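Local coordinates for protein cytochrome P450 (Picrophilus torridus, PDB 2RFB) that probably acts as a haem-thiolate monooxygenase, inserting one atom of molecular oxygen into a substrate at its haem iron, at residues Asn4-Tyr9 against Ser244-Lys249; His23-Asp28 against Gln233-Arg238; Tyr127-Lys132 against Leu184-Gly189; Ile201-Glu206 against Arg227-Ile232. All coordinates share one frame; numbering follows the deposited sequence.

Interaction 1: Asn4-Tyr9 against Ser244-Lys249; sequences NDPVHY and SYINNK
Pro-6 lays the CG corner of its ring against the CG2 methyl of Ile-246, 3.8 Å away, the ring and the branched chain meeting at a slant. With CG1 of Ile-246 beside its backbone N (chi1 -53°), the CG2 methyl is the branch that faces the proline ring. Next to it the ring's CD rests 4.1 Å from CB of Asn-247. Asp-5 extends the contact: its side chain crosses that of Asn-247 at roughly a right angle, with carboxylate and amide planes 55° apart. Asp-5 OD1 forms a salt bridge with Lys-17, which anchors the carboxylate. With an alanine here, Lys-17 would probably be left without its carboxylate mate and a gap would open beside Asn-247. Ile-246 and Asn-247 belong to a tight hairpin, a type I' turn closed by Lys-249 N to Ile-246 O at 2.6 Å, with Asn-247 and Asn-248 both at positive phi. The N-terminal segment thus reaches the hairpin of strands 244-246 and 249-251 just before it enters strand 7-9; helix 18-26 joins both through Asp-20, touched by Pro-6 and Ile-246, and Ile-246 also leans on Phe-31 of strand 31-32.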
# COMPACT_ATOMS: atom_id res chain seq x y z
N ASN A 4 6.36 -24.23 0.97
CA ASN A 4 7.48 -24.72 1.77
C ASN A 4 7.43 -24.32 3.27
O ASN A 4 6.93 -23.25 3.65
CB ASN A 4 8.82 -24.26 1.14
CG ASN A 4 9.21 -25.03 -0.16
OD1 ASN A 4 9.27 -26.28 -0.18
ND2 ASN A 4 9.49 -24.28 -1.23
N ASP A 5 7.94 -25.19 4.11
CA ASP A 5 8.27 -24.84 5.48
C ASP A 5 9.45 -23.78 5.44
O ASP A 5 10.06 -23.60 4.39
CB ASP A 5 8.57 -26.14 6.26
CG ASP A 5 7.36 -27.15 6.19
OD1 ASP A 5 6.22 -26.73 5.84
OD2 ASP A 5 7.51 -28.36 6.50
N PRO A 6 9.72 -23.05 6.56
CA PRO A 6 10.67 -21.93 6.57
C PRO A 6 12.08 -22.36 6.21
O PRO A 6 12.56 -23.33 6.74
CB PRO A 6 10.66 -21.48 8.03
CG PRO A 6 9.31 -21.85 8.50
CD PRO A 6 9.12 -23.22 7.89
N VAL A 7 12.73 -21.64 5.32
CA VAL A 7 14.12 -21.92 5.04
C VAL A 7 15.03 -20.74 5.38
O VAL A 7 14.63 -19.55 5.32
CB VAL A 7 14.35 -22.37 3.58
CG1 VAL A 7 13.55 -23.64 3.26
CG2 VAL A 7 14.03 -21.24 2.59
N HIS A 8 16.25 -21.07 5.73
CA HIS A 8 17.24 -20.05 6.05
C HIS A 8 18.29 -19.97 4.94
O HIS A 8 19.01 -20.94 4.72
CB HIS A 8 17.96 -20.37 7.39
CG HIS A 8 18.75 -19.21 7.91
ND1 HIS A 8 20.04 -18.94 7.48
CD2 HIS A 8 18.42 -18.21 8.76
CE1 HIS A 8 20.47 -17.84 8.06
NE2 HIS A 8 19.51 -17.38 8.85
N TYR A 9 18.36 -18.81 4.27
CA TYR A 9 19.46 -18.46 3.37
C TYR A 9 19.56 -16.95 3.19
O TYR A 9 18.57 -16.22 3.40
CB TYR A 9 19.32 -19.16 1.99
CG TYR A 9 18.24 -18.61 1.07
CD1 TYR A 9 18.54 -17.72 0.01
CD2 TYR A 9 16.91 -19.00 1.23
CE1 TYR A 9 17.53 -17.23 -0.86
CE2 TYR A 9 15.90 -18.54 0.38
CZ TYR A 9 16.21 -17.66 -0.64
OH TYR A 9 15.14 -17.22 -1.42
N SER A 244 12.41 -18.75 19.38
CA SER A 244 11.13 -19.44 19.25
C SER A 244 11.15 -20.37 18.06
O SER A 244 12.04 -20.30 17.21
CB SER A 244 9.97 -18.48 19.14
OG SER A 244 10.13 -17.75 17.94
N TYR A 245 10.14 -21.22 18.00
CA TYR A 245 10.12 -22.34 17.10
C TYR A 245 9.03 -22.21 16.08
O TYR A 245 7.91 -21.83 16.39
CB TYR A 245 9.94 -23.63 17.89
CG TYR A 245 11.13 -24.04 18.73
CD1 TYR A 245 11.30 -23.56 20.04
CD2 TYR A 245 12.07 -24.96 18.24
CE1 TYR A 245 12.39 -23.95 20.81
CE2 TYR A 245 13.17 -25.36 19.01
CZ TYR A 245 13.32 -24.86 20.29
OH TYR A 245 14.41 -25.30 21.07
N ILE A 246 9.36 -22.49 14.84
CA ILE A 246 8.35 -22.64 13.81
C ILE A 246 8.63 -23.98 13.16
O ILE A 246 9.81 -24.36 13.03
CB ILE A 246 8.48 -21.57 12.83
CG1 ILE A 246 8.46 -20.24 13.59
CG2 ILE A 246 7.37 -21.70 11.72
CD1 ILE A 246 7.88 -19.09 12.81
N ASN A 247 7.59 -24.75 12.84
CA ASN A 247 7.79 -26.06 12.23
C ASN A 247 9.04 -26.71 12.81
O ASN A 247 9.91 -27.16 12.08
CB ASN A 247 7.89 -25.94 10.70
CG ASN A 247 8.01 -27.29 10.04
OD1 ASN A 247 8.99 -27.56 9.33
ND2 ASN A 247 7.06 -28.18 10.31
N ASN A 248 9.13 -26.69 14.14
CA ASN A 248 10.20 -27.35 14.92
C ASN A 248 11.65 -26.89 14.69
O ASN A 248 12.60 -27.59 15.06
CB ASN A 248 10.10 -28.86 14.78
CG ASN A 248 9.30 -29.50 15.89
OD1 ASN A 248 8.34 -30.21 15.63
ND2 ASN A 248 9.70 -29.27 17.15
N LYS A 249 11.79 -25.70 14.10
CA LYS A 249 13.05 -25.01 13.88
C LYS A 249 13.14 -23.91 14.90
O LYS A 249 12.18 -23.13 15.04
CB LYS A 249 13.03 -24.32 12.51
CG LYS A 249 12.87 -25.24 11.29
CD LYS A 249 14.01 -26.27 11.24
CE LYS A 249 14.56 -26.36 9.81
NZ LYS A 249 15.99 -26.85 9.86

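Interaction 2: His23-Asp28 against Gln233-Arg238; sequences HVLMND and QFLPHR. With HEM (protoporphyrin IX containing Fe), chain G.
Leu-25 places its CD2 methyl over one face of the Arg-238 guanidinium, off-centre above the NH2 end; the 3.0 Å from CD2 to NH2 is an unusually short approach, to be read with caution. The two side chains cross at about a right angle, and the leucine approaches from above the plane while the charged partner lies at the edge. That partner is a haem propionate, held by a two-pronged grip: Arg-238 NH1 donates to HEM O2A at 2.8 Å and NH2 to HEM O1A at 3.1 Å, the second bond the straighter (165° against 145°). A bend at chi2 (-51°) turns the arginine chain to the propionate; the paired bonds are likely to fix the rotation of both groups and balance their charges in this buried place. His-293 and Arg-59 also hydrogen-bond to the haem. Apolar contacts surround the grip. CD1 of Leu-235 lies 4.2 Å from Leu-25 CD2 and 3.9 Å from HEM CGA, and Val-24 CG1 touches the aliphatic CG of Arg-238 at 4.2 Å. Within the first segment, Asn-27 ND2 donates to His-23 O, tying off the end of helix 18-26. This helix therefore packs on the loop between helix 218-228 and strand 239-240; backbone bonds tie that loop, at Leu-235 and Arg-238, to Val-259 and Val-257 of strand 256-259, and Val-24 reaches strands 31-32, 244-246 and 256-259.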
# COMPACT_ATOMS: atom_id res chain seq x y z
N HIS A 23 1.30 -16.48 11.78
CA HIS A 23 1.90 -16.66 13.08
C HIS A 23 2.94 -15.54 13.28
O HIS A 23 2.93 -14.80 14.27
CB HIS A 23 2.58 -18.02 13.18
CG HIS A 23 3.34 -18.22 14.45
ND1 HIS A 23 4.72 -18.19 14.51
CD2 HIS A 23 2.92 -18.39 15.73
CE1 HIS A 23 5.11 -18.37 15.76
NE2 HIS A 23 4.04 -18.50 16.52
N VAL A 24 3.82 -15.38 12.31
CA VAL A 24 4.85 -14.36 12.45
C VAL A 24 4.20 -12.98 12.64
O VAL A 24 4.45 -12.31 13.62
CB VAL A 24 5.87 -14.38 11.25
CG1 VAL A 24 6.61 -13.06 11.13
CG2 VAL A 24 6.81 -15.58 11.38
N LEU A 25 3.35 -12.55 11.71
CA LEU A 25 2.78 -11.18 11.81
C LEU A 25 1.91 -11.00 13.05
O LEU A 25 1.84 -9.92 13.58
CB LEU A 25 1.99 -10.80 10.54
CG LEU A 25 2.81 -10.80 9.27
CD1 LEU A 25 1.96 -10.59 8.03
CD2 LEU A 25 3.80 -9.66 9.43
N MET A 26 1.20 -12.03 13.49
CA MET A 26 0.33 -11.86 14.69
C MET A 26 1.16 -11.83 15.98
O MET A 26 0.65 -11.47 17.05
CB MET A 26 -0.67 -13.02 14.79
CG MET A 26 -1.81 -13.01 13.76
SD MET A 26 -3.00 -11.68 14.07
CE MET A 26 -3.71 -12.03 15.63
N ASN A 27 2.43 -12.24 15.91
CA ASN A 27 3.27 -12.28 17.14
C ASN A 27 4.33 -11.15 17.09
O ASN A 27 5.55 -11.37 17.02
CB ASN A 27 3.83 -13.70 17.41
CG ASN A 27 2.74 -14.70 17.88
OD1 ASN A 27 2.45 -14.83 19.07
ND2 ASN A 27 2.19 -15.44 16.95
N ASP A 28 3.81 -9.92 17.10
CA ASP A 28 4.58 -8.68 17.15
C ASP A 28 5.62 -8.60 18.28
O ASP A 28 6.68 -8.05 18.05
CB ASP A 28 3.62 -7.50 17.22
CG ASP A 28 2.66 -7.62 18.36
OD1 ASP A 28 1.66 -8.33 18.25
OD2 ASP A 28 2.93 -7.03 19.43
N GLN A 233 4.72 -8.32 -2.33
CA GLN A 233 4.98 -9.75 -2.37
C GLN A 233 5.60 -10.31 -1.12
O GLN A 233 5.35 -11.49 -0.77
CB GLN A 233 5.83 -10.09 -3.60
CG GLN A 233 5.08 -9.89 -4.94
CD GLN A 233 4.01 -10.95 -5.14
OE1 GLN A 233 4.33 -12.14 -5.32
NE2 GLN A 233 2.74 -10.54 -5.09
N PHE A 234 6.45 -9.52 -0.46
CA PHE A 234 7.03 -9.90 0.84
C PHE A 234 7.34 -8.70 1.71
O PHE A 234 7.41 -7.58 1.23
CB PHE A 234 8.23 -10.83 0.68
CG PHE A 234 9.43 -10.21 -0.01
CD1 PHE A 234 10.42 -9.56 0.72
CD2 PHE A 234 9.60 -10.31 -1.40
CE1 PHE A 234 11.59 -9.03 0.10
CE2 PHE A 234 10.72 -9.79 -2.01
CZ PHE A 234 11.73 -9.12 -1.24
N LEU A 235 7.46 -8.94 3.03
CA LEU A 235 7.85 -7.93 4.01
C LEU A 235 9.17 -8.42 4.55
O LEU A 235 9.18 -9.43 5.24
CB LEU A 235 6.86 -7.91 5.14
CG LEU A 235 5.49 -7.56 4.66
CD1 LEU A 235 4.51 -7.71 5.83
CD2 LEU A 235 5.46 -6.09 4.07
N PRO A 236 10.28 -7.73 4.26
CA PRO A 236 11.60 -8.22 4.72
C PRO A 236 11.98 -7.88 6.16
O PRO A 236 12.94 -8.46 6.69
CB PRO A 236 12.60 -7.54 3.75
CG PRO A 236 11.92 -6.28 3.28
CD PRO A 236 10.39 -6.49 3.46
N HIS A 237 11.27 -6.97 6.81
CA HIS A 237 11.80 -6.46 8.08
C HIS A 237 11.06 -6.99 9.31
O HIS A 237 10.12 -6.33 9.78
CB HIS A 237 11.86 -4.92 8.05
CG HIS A 237 12.82 -4.39 7.03
ND1 HIS A 237 14.12 -4.85 6.92
CD2 HIS A 237 12.67 -3.47 6.04
CE1 HIS A 237 14.73 -4.23 5.92
NE2 HIS A 237 13.88 -3.38 5.38
N ARG A 238 11.38 -8.20 9.75
CA ARG A 238 10.97 -8.70 11.07
C ARG A 238 12.20 -9.31 11.66
O ARG A 238 13.02 -9.86 10.95
CB ARG A 238 9.89 -9.78 11.04
CG ARG A 238 8.47 -9.35 10.57
CD ARG A 238 7.99 -8.15 11.29
NE ARG A 238 6.55 -7.96 11.37
CZ ARG A 238 5.81 -7.23 10.53
NH1 ARG A 238 6.34 -6.67 9.41
NH2 ARG A 238 4.53 -7.08 10.76
CHA HEM G . 1.03 -1.00 6.36
CHB HEM G . 0.06 -3.36 2.14
CHC HEM G . -2.28 0.74 0.63
CHD HEM G . -0.72 3.31 4.47
C1A HEM G . 0.92 -1.98 5.36
C2A HEM G . 1.37 -3.35 5.49
C3A HEM G . 1.09 -3.98 4.30
C4A HEM G . 0.45 -3.02 3.47
CMA HEM G . 1.33 -5.48 3.77
CAA HEM G . 2.05 -3.95 6.77
CBA HEM G . 3.60 -3.81 6.74
CGA HEM G . 4.06 -4.54 7.97
O1A HEM G . 3.26 -5.31 8.61
O2A HEM G . 5.25 -4.36 8.30
C1B HEM G . -0.69 -2.46 1.36
C2B HEM G . -1.39 -2.74 0.13
C3B HEM G . -1.99 -1.55 -0.21
C4B HEM G . -1.70 -0.57 0.76
CMB HEM G . -1.36 -4.17 -0.56
CAB HEM G . -2.91 -0.97 -1.40
CBB HEM G . -3.69 -1.79 -2.27
C1C HEM G . -2.19 1.85 1.53
C2C HEM G . -2.78 3.21 1.53
C3C HEM G . -2.29 3.86 2.62
C4C HEM G . -1.41 3.00 3.29
CMC HEM G . -3.79 3.94 0.53
CAC HEM G . -2.65 5.33 3.11
CBC HEM G . -1.70 6.25 3.35
C1D HEM G . -0.11 2.35 5.35
C2D HEM G . 0.49 2.64 6.63
C3D HEM G . 1.02 1.29 7.15
C4D HEM G . 0.68 0.35 6.16
CMD HEM G . 0.63 4.01 7.36
CAD HEM G . 1.78 0.88 8.46
CBD HEM G . 0.72 0.65 9.56
CGD HEM G . 1.38 0.28 10.84
O1D HEM G . 2.60 -0.08 10.81
O2D HEM G . 0.70 0.34 11.91
NA HEM G . 0.34 -1.81 4.10
NB HEM G . -0.92 -1.10 1.75
NC HEM G . -1.37 1.79 2.66
ND HEM G . 0.03 0.96 5.09
FE HEM G . -0.65 -0.03 3.53

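Interaction 3: Tyr127-Lys132 against Leu184-Gly189; sequences YIIGNK and LLIIGG. With HEM (protoporphyrin IX containing Fe), chain G.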
# COMPACT_ATOMS: atom_id res chain seq x y z
N TYR A 127 9.34 12.10 -6.38
CA TYR A 127 10.67 11.84 -5.87
C TYR A 127 10.72 10.88 -4.69
O TYR A 127 11.66 10.09 -4.55
CB TYR A 127 11.33 13.14 -5.44
CG TYR A 127 11.84 14.00 -6.58
CD1 TYR A 127 11.14 15.12 -6.98
CD2 TYR A 127 13.01 13.67 -7.24
CE1 TYR A 127 11.60 15.93 -7.99
CE2 TYR A 127 13.49 14.48 -8.28
CZ TYR A 127 12.77 15.59 -8.65
OH TYR A 127 13.22 16.37 -9.67
N ILE A 128 9.72 10.96 -3.83
CA ILE A 128 9.83 10.45 -2.46
C ILE A 128 9.36 9.00 -2.44
O ILE A 128 9.93 8.17 -1.73
CB ILE A 128 9.09 11.44 -1.45
CG1 ILE A 128 10.09 12.39 -0.76
CG2 ILE A 128 8.11 10.79 -0.49
CD1 ILE A 128 11.13 11.71 0.14
N ILE A 129 8.33 8.69 -3.23
CA ILE A 129 7.89 7.33 -3.41
C ILE A 129 8.87 6.61 -4.34
O ILE A 129 8.82 5.39 -4.48
CB ILE A 129 6.45 7.24 -3.98
CG1 ILE A 129 6.40 7.55 -5.49
CG2 ILE A 129 5.52 8.13 -3.23
CD1 ILE A 129 4.99 7.51 -6.10
N GLY A 130 9.74 7.37 -5.00
CA GLY A 130 10.73 6.80 -5.90
C GLY A 130 10.44 6.80 -7.40
O GLY A 130 11.30 6.40 -8.18
N ASN A 131 9.25 7.27 -7.81
CA ASN A 131 8.88 7.41 -9.23
C ASN A 131 9.78 8.37 -10.05
O ASN A 131 9.77 8.33 -11.28
CB ASN A 131 7.43 7.89 -9.30
CG ASN A 131 6.62 7.29 -10.47
OD1 ASN A 131 7.10 6.40 -11.22
ND2 ASN A 131 5.38 7.76 -10.62
N LYS A 132 10.57 9.20 -9.36
CA LYS A 132 11.53 10.15 -9.96
C LYS A 132 12.86 10.13 -9.19
O LYS A 132 12.89 9.81 -7.99
CB LYS A 132 11.01 11.60 -9.92
CG LYS A 132 10.60 12.20 -11.25
CD LYS A 132 11.07 13.66 -11.38
CE LYS A 132 10.56 14.28 -12.68
NZ LYS A 132 11.58 15.15 -13.33
N LEU A 184 5.26 8.64 5.56
CA LEU A 184 4.85 7.24 5.62
C LEU A 184 3.50 7.07 5.01
O LEU A 184 3.29 6.12 4.30
CB LEU A 184 4.83 6.70 7.04
CG LEU A 184 4.24 5.32 7.32
CD1 LEU A 184 4.97 4.27 6.50
CD2 LEU A 184 4.34 5.01 8.84
N LEU A 185 2.58 7.99 5.23
CA LEU A 185 1.29 7.92 4.51
C LEU A 185 1.39 8.01 2.99
O LEU A 185 0.59 7.37 2.25
CB LEU A 185 0.33 9.00 5.00
CG LEU A 185 0.08 8.91 6.51
CD1 LEU A 185 -0.77 10.10 6.99
CD2 LEU A 185 -0.56 7.59 6.80
N ILE A 186 2.33 8.80 2.50
CA ILE A 186 2.39 9.04 1.07
C ILE A 186 3.03 7.81 0.46
O ILE A 186 2.60 7.32 -0.57
CB ILE A 186 3.21 10.31 0.73
CG1 ILE A 186 2.44 11.58 1.07
CG2 ILE A 186 3.55 10.37 -0.78
CD1 ILE A 186 3.36 12.79 1.28
N ILE A 187 4.06 7.30 1.10
CA ILE A 187 4.84 6.25 0.50
C ILE A 187 4.08 4.95 0.56
O ILE A 187 4.11 4.22 -0.40
CB ILE A 187 6.22 6.09 1.13
CG1 ILE A 187 7.04 7.36 0.84
CG2 ILE A 187 6.87 4.78 0.63
CD1 ILE A 187 8.18 7.54 1.78
N GLY A 188 3.37 4.69 1.65
CA GLY A 188 2.67 3.42 1.75
C GLY A 188 1.37 3.36 0.99
O GLY A 188 0.82 2.28 0.78
N GLY A 189 0.83 4.49 0.57
CA GLY A 189 -0.42 4.40 -0.16
C GLY A 189 -0.35 4.59 -1.69
O GLY A 189 -1.31 4.21 -2.39
CHA HEM G . 1.03 -1.00 6.36
CHB HEM G . 0.06 -3.36 2.14
CHC HEM G . -2.28 0.74 0.63
CHD HEM G . -0.72 3.31 4.47
C1A HEM G . 0.92 -1.98 5.36
C2A HEM G . 1.37 -3.35 5.49
C3A HEM G . 1.09 -3.98 4.30
C4A HEM G . 0.45 -3.02 3.47
CMA HEM G . 1.33 -5.48 3.77
CAA HEM G . 2.05 -3.95 6.77
CBA HEM G . 3.60 -3.81 6.74
CGA HEM G . 4.06 -4.54 7.97
O1A HEM G . 3.26 -5.31 8.61
O2A HEM G . 5.25 -4.36 8.30
C1B HEM G . -0.69 -2.46 1.36
C2B HEM G . -1.39 -2.74 0.13
C3B HEM G . -1.99 -1.55 -0.21
C4B HEM G . -1.70 -0.57 0.76
CMB HEM G . -1.36 -4.17 -0.56
CAB HEM G . -2.91 -0.97 -1.40
CBB HEM G . -3.69 -1.79 -2.27
C1C HEM G . -2.19 1.85 1.53
C2C HEM G . -2.78 3.21 1.53
C3C HEM G . -2.29 3.86 2.62
C4C HEM G . -1.41 3.00 3.29
CMC HEM G . -3.79 3.94 0.53
CAC HEM G . -2.65 5.33 3.11
CBC HEM G . -1.70 6.25 3.35
C1D HEM G . -0.11 2.35 5.35
C2D HEM G . 0.49 2.64 6.63
C3D HEM G . 1.02 1.29 7.15
C4D HEM G . 0.68 0.35 6.16
CMD HEM G . 0.63 4.01 7.36
CAD HEM G . 1.78 0.88 8.46
CBD HEM G . 0.72 0.65 9.56
CGD HEM G . 1.38 0.28 10.84
O1D HEM G . 2.60 -0.08 10.81
O2D HEM G . 0.70 0.34 11.91
NA HEM G . 0.34 -1.81 4.10
NB HEM G . -0.92 -1.10 1.75
NC HEM G . -1.37 1.79 2.66
ND HEM G . 0.03 0.96 5.09
FE HEM G . -0.65 -0.03 3.53
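Ile-187, on the long I-helix that runs across the haem in the P450 fold, meets Ile-128 and Ile-129 at the end of helix 118-129, probably the F-helix. Its CG1 sits 3.8 Å from the CG2 methyl of Ile-128, with CD1 only slightly farther from the same methyl, and the two side chains cross at about a right angle. Ile-129 approaches so closely that its CA is 5.1 Å from that of Ile-187. Its CG1 occupies the crowded position between backbone N and carbonyl carbon (chi1 77°), while CG2, anti to the carbonyl carbon, touches the helix: 3.9 Å from CG2 of Ile-186 and 4.2 Å from CA of Ile-187. The contact is purely apolar. Ile-186 is sunk deeper, among Phe-121, Trp-124 and Ser-125 of helix 118-129 and Ile-107 and Leu-111 of helix 101-111. Gly-130, directly after Ile-129, is the first residue to leave helical angles and has positive phi. The next residues of the I-helix turn the other way, to the porphyrin. Gly-188 and Gly-189 open the (A/G)GX(D/E)TT signature of the P450 I-helix, which runs on to Thr-192 and Thr-193, whose hydroxyls hydrogen-bond to Gly-188 O and Gly-189 O. With no side chains, these glycines let the helix backbone lie against the haem, and one turn earlier CG of Leu-184 rests 3.8 Å from the haem methyl CMD.

Interaction 4: Ile201-Glu206 against Arg227-Ile232; sequences IRVIDE and RYYSPI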
# COMPACT_ATOMS: atom_id res chain seq x y z
N ILE A 201 -6.38 -4.68 -13.88
CA ILE A 201 -6.57 -4.58 -15.33
C ILE A 201 -6.03 -5.90 -15.89
O ILE A 201 -6.63 -6.50 -16.77
CB ILE A 201 -5.88 -3.30 -15.93
CG1 ILE A 201 -6.65 -2.05 -15.50
CG2 ILE A 201 -5.75 -3.38 -17.46
CD1 ILE A 201 -5.87 -0.74 -15.64
N ARG A 202 -4.94 -6.39 -15.32
CA ARG A 202 -4.44 -7.69 -15.69
C ARG A 202 -5.45 -8.85 -15.44
O ARG A 202 -5.57 -9.79 -16.23
CB ARG A 202 -3.13 -7.92 -14.95
CG ARG A 202 -2.50 -9.20 -15.24
CD ARG A 202 -1.18 -9.29 -14.55
NE ARG A 202 -0.60 -10.62 -14.78
CZ ARG A 202 0.46 -11.08 -14.12
NH1 ARG A 202 1.08 -10.34 -13.21
NH2 ARG A 202 0.90 -12.28 -14.39
N VAL A 203 -6.18 -8.83 -14.35
CA VAL A 203 -7.15 -9.91 -14.17
C VAL A 203 -8.14 -9.83 -15.33
O VAL A 203 -8.44 -10.86 -15.97
CB VAL A 203 -7.90 -9.85 -12.81
CG1 VAL A 203 -9.09 -10.85 -12.80
CG2 VAL A 203 -6.94 -10.06 -11.66
N ILE A 204 -8.66 -8.63 -15.60
CA ILE A 204 -9.67 -8.47 -16.64
C ILE A 204 -9.14 -8.98 -18.00
O ILE A 204 -9.81 -9.79 -18.65
CB ILE A 204 -10.14 -7.01 -16.82
CG1 ILE A 204 -10.74 -6.44 -15.52
CG2 ILE A 204 -11.13 -6.94 -17.97
CD1 ILE A 204 -11.94 -7.23 -15.01
N ASP A 205 -7.97 -8.49 -18.42
CA ASP A 205 -7.24 -9.00 -19.58
C ASP A 205 -7.19 -10.51 -19.61
O ASP A 205 -7.35 -11.10 -20.67
CB ASP A 205 -5.79 -8.46 -19.54
CG ASP A 205 -4.90 -9.05 -20.66
OD1 ASP A 205 -3.97 -9.84 -20.34
OD2 ASP A 205 -5.15 -8.72 -21.84
N GLU A 206 -6.96 -11.16 -18.47
CA GLU A 206 -6.76 -12.62 -18.46
C GLU A 206 -8.07 -13.39 -18.33
O GLU A 206 -8.14 -14.56 -18.66
CB GLU A 206 -5.74 -13.05 -17.39
CG GLU A 206 -4.32 -12.58 -17.69
CD GLU A 206 -3.37 -12.68 -16.47
OE1 GLU A 206 -3.82 -13.09 -15.36
OE2 GLU A 206 -2.16 -12.39 -16.63
N ARG A 227 -5.60 -10.78 -3.14
CA ARG A 227 -5.15 -12.12 -2.89
C ARG A 227 -4.28 -12.66 -4.04
O ARG A 227 -3.25 -13.34 -3.81
CB ARG A 227 -6.38 -13.00 -2.77
CG ARG A 227 -6.05 -14.33 -2.20
CD ARG A 227 -7.16 -15.35 -2.62
NE ARG A 227 -6.35 -16.41 -3.08
CZ ARG A 227 -6.25 -16.90 -4.30
NH1 ARG A 227 -7.05 -16.55 -5.28
NH2 ARG A 227 -5.33 -17.84 -4.46
N TYR A 228 -4.71 -12.39 -5.26
CA TYR A 228 -4.22 -13.18 -6.36
C TYR A 228 -2.97 -12.56 -7.00
O TYR A 228 -2.05 -13.30 -7.36
CB TYR A 228 -5.35 -13.39 -7.31
CG TYR A 228 -5.13 -14.21 -8.54
CD1 TYR A 228 -5.35 -15.57 -8.53
CD2 TYR A 228 -4.86 -13.59 -9.78
CE1 TYR A 228 -5.17 -16.33 -9.66
CE2 TYR A 228 -4.73 -14.33 -10.95
CZ TYR A 228 -4.89 -15.72 -10.88
OH TYR A 228 -4.82 -16.49 -12.04
N TYR A 229 -2.95 -11.23 -7.12
CA TYR A 229 -1.78 -10.46 -7.60
C TYR A 229 -1.42 -9.38 -6.54
O TYR A 229 -1.69 -8.17 -6.71
CB TYR A 229 -2.13 -9.83 -8.94
CG TYR A 229 -2.15 -10.80 -10.10
CD1 TYR A 229 -3.07 -10.64 -11.11
CD2 TYR A 229 -1.23 -11.87 -10.21
CE1 TYR A 229 -3.12 -11.52 -12.23
CE2 TYR A 229 -1.26 -12.75 -11.32
CZ TYR A 229 -2.22 -12.54 -12.34
OH TYR A 229 -2.33 -13.36 -13.48
N SER A 230 -0.84 -9.83 -5.42
CA SER A 230 -0.65 -8.99 -4.25
C SER A 230 0.35 -7.90 -4.57
O SER A 230 1.47 -8.18 -4.96
CB SER A 230 -0.16 -9.81 -3.06
OG SER A 230 -1.05 -10.86 -2.79
N PRO A 231 -0.04 -6.62 -4.41
CA PRO A 231 0.90 -5.53 -4.75
C PRO A 231 2.24 -5.66 -4.02
O PRO A 231 3.34 -5.44 -4.62
CB PRO A 231 0.12 -4.27 -4.37
CG PRO A 231 -1.31 -4.69 -4.56
CD PRO A 231 -1.36 -6.12 -4.00
N ILE A 232 2.16 -6.07 -2.78
CA ILE A 232 3.37 -6.34 -1.98
C ILE A 232 3.59 -7.83 -1.82
O ILE A 232 2.75 -8.54 -1.25
CB ILE A 232 3.29 -5.64 -0.58
CG1 ILE A 232 3.20 -4.10 -0.83
CG2 ILE A 232 4.53 -6.04 0.30
CD1 ILE A 232 3.28 -3.29 0.43
O HOH W 1 -5.78 -14.77 -14.29
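Arg-202 lays its guanidinium flat on the Tyr-229 ring, centres 4.0 Å apart and planes 18° from parallel, a stacked cation-pi pair. An extended chain, with CG anti to the backbone N, carries the group across the ring, and CD adds an off-centre CH-pi contact on the way. The opposite face of Tyr-229 is taken by CD2 of Tyr-228, 3.5 Å above the ring centre, so the ring is sandwiched. Glu-206 comes at the edge, in the ring plane, its carboxylate turned 72° to it. Tyr-229 OH donates to Glu-206 OE1 in a bond modelled at a very short 2.4 Å, a length that is doubtful at face value. The other oxygen, OE2, takes a nearly straight salt-bridging bond (170°) from Arg-202 NE at 3.0 Å, in the guanidinium plane but from above that of the carboxylate. A water donates a further hydrogen bond to OE1 and also bonds to Tyr-228 OH. If Arg-202 were a leucine, the Glu-206 carboxylate would probably lose its charged mate and one face of Tyr-229 its stacked cover. Val-203 CG2 meets ring atom CD1 of Tyr-229 obliquely at 4.0 Å. The arrangement pins the C-terminal end of the I-helix to the exit of the K-helix, directly after the P450 ExxR motif, whose Glu-224 and Arg-227 form a salt bridge.

In the fold
Interaction 1 closes the widest loop, bringing the N-terminal segment onto the hairpin around 244-249. Interaction 2 nests inside it, joining helix 18-26 to the 233-238 passage, and the two touch where Ile-246 packs on His-23 and Val-24. Interactions 3 and 4 are both nested within interaction 2 and follow one another in series: the first closes from the end of helix 118-129 onto the middle of helix 175-206, the second from the end of that same helix onto the exit of helix 218-228. Segment 227-232 then runs straight into 233-238. No loops cross. Interactions 2 and 3 both reach the haem, which lies between the helix 18-26 and loop 233-238 side and the long helix 175-206.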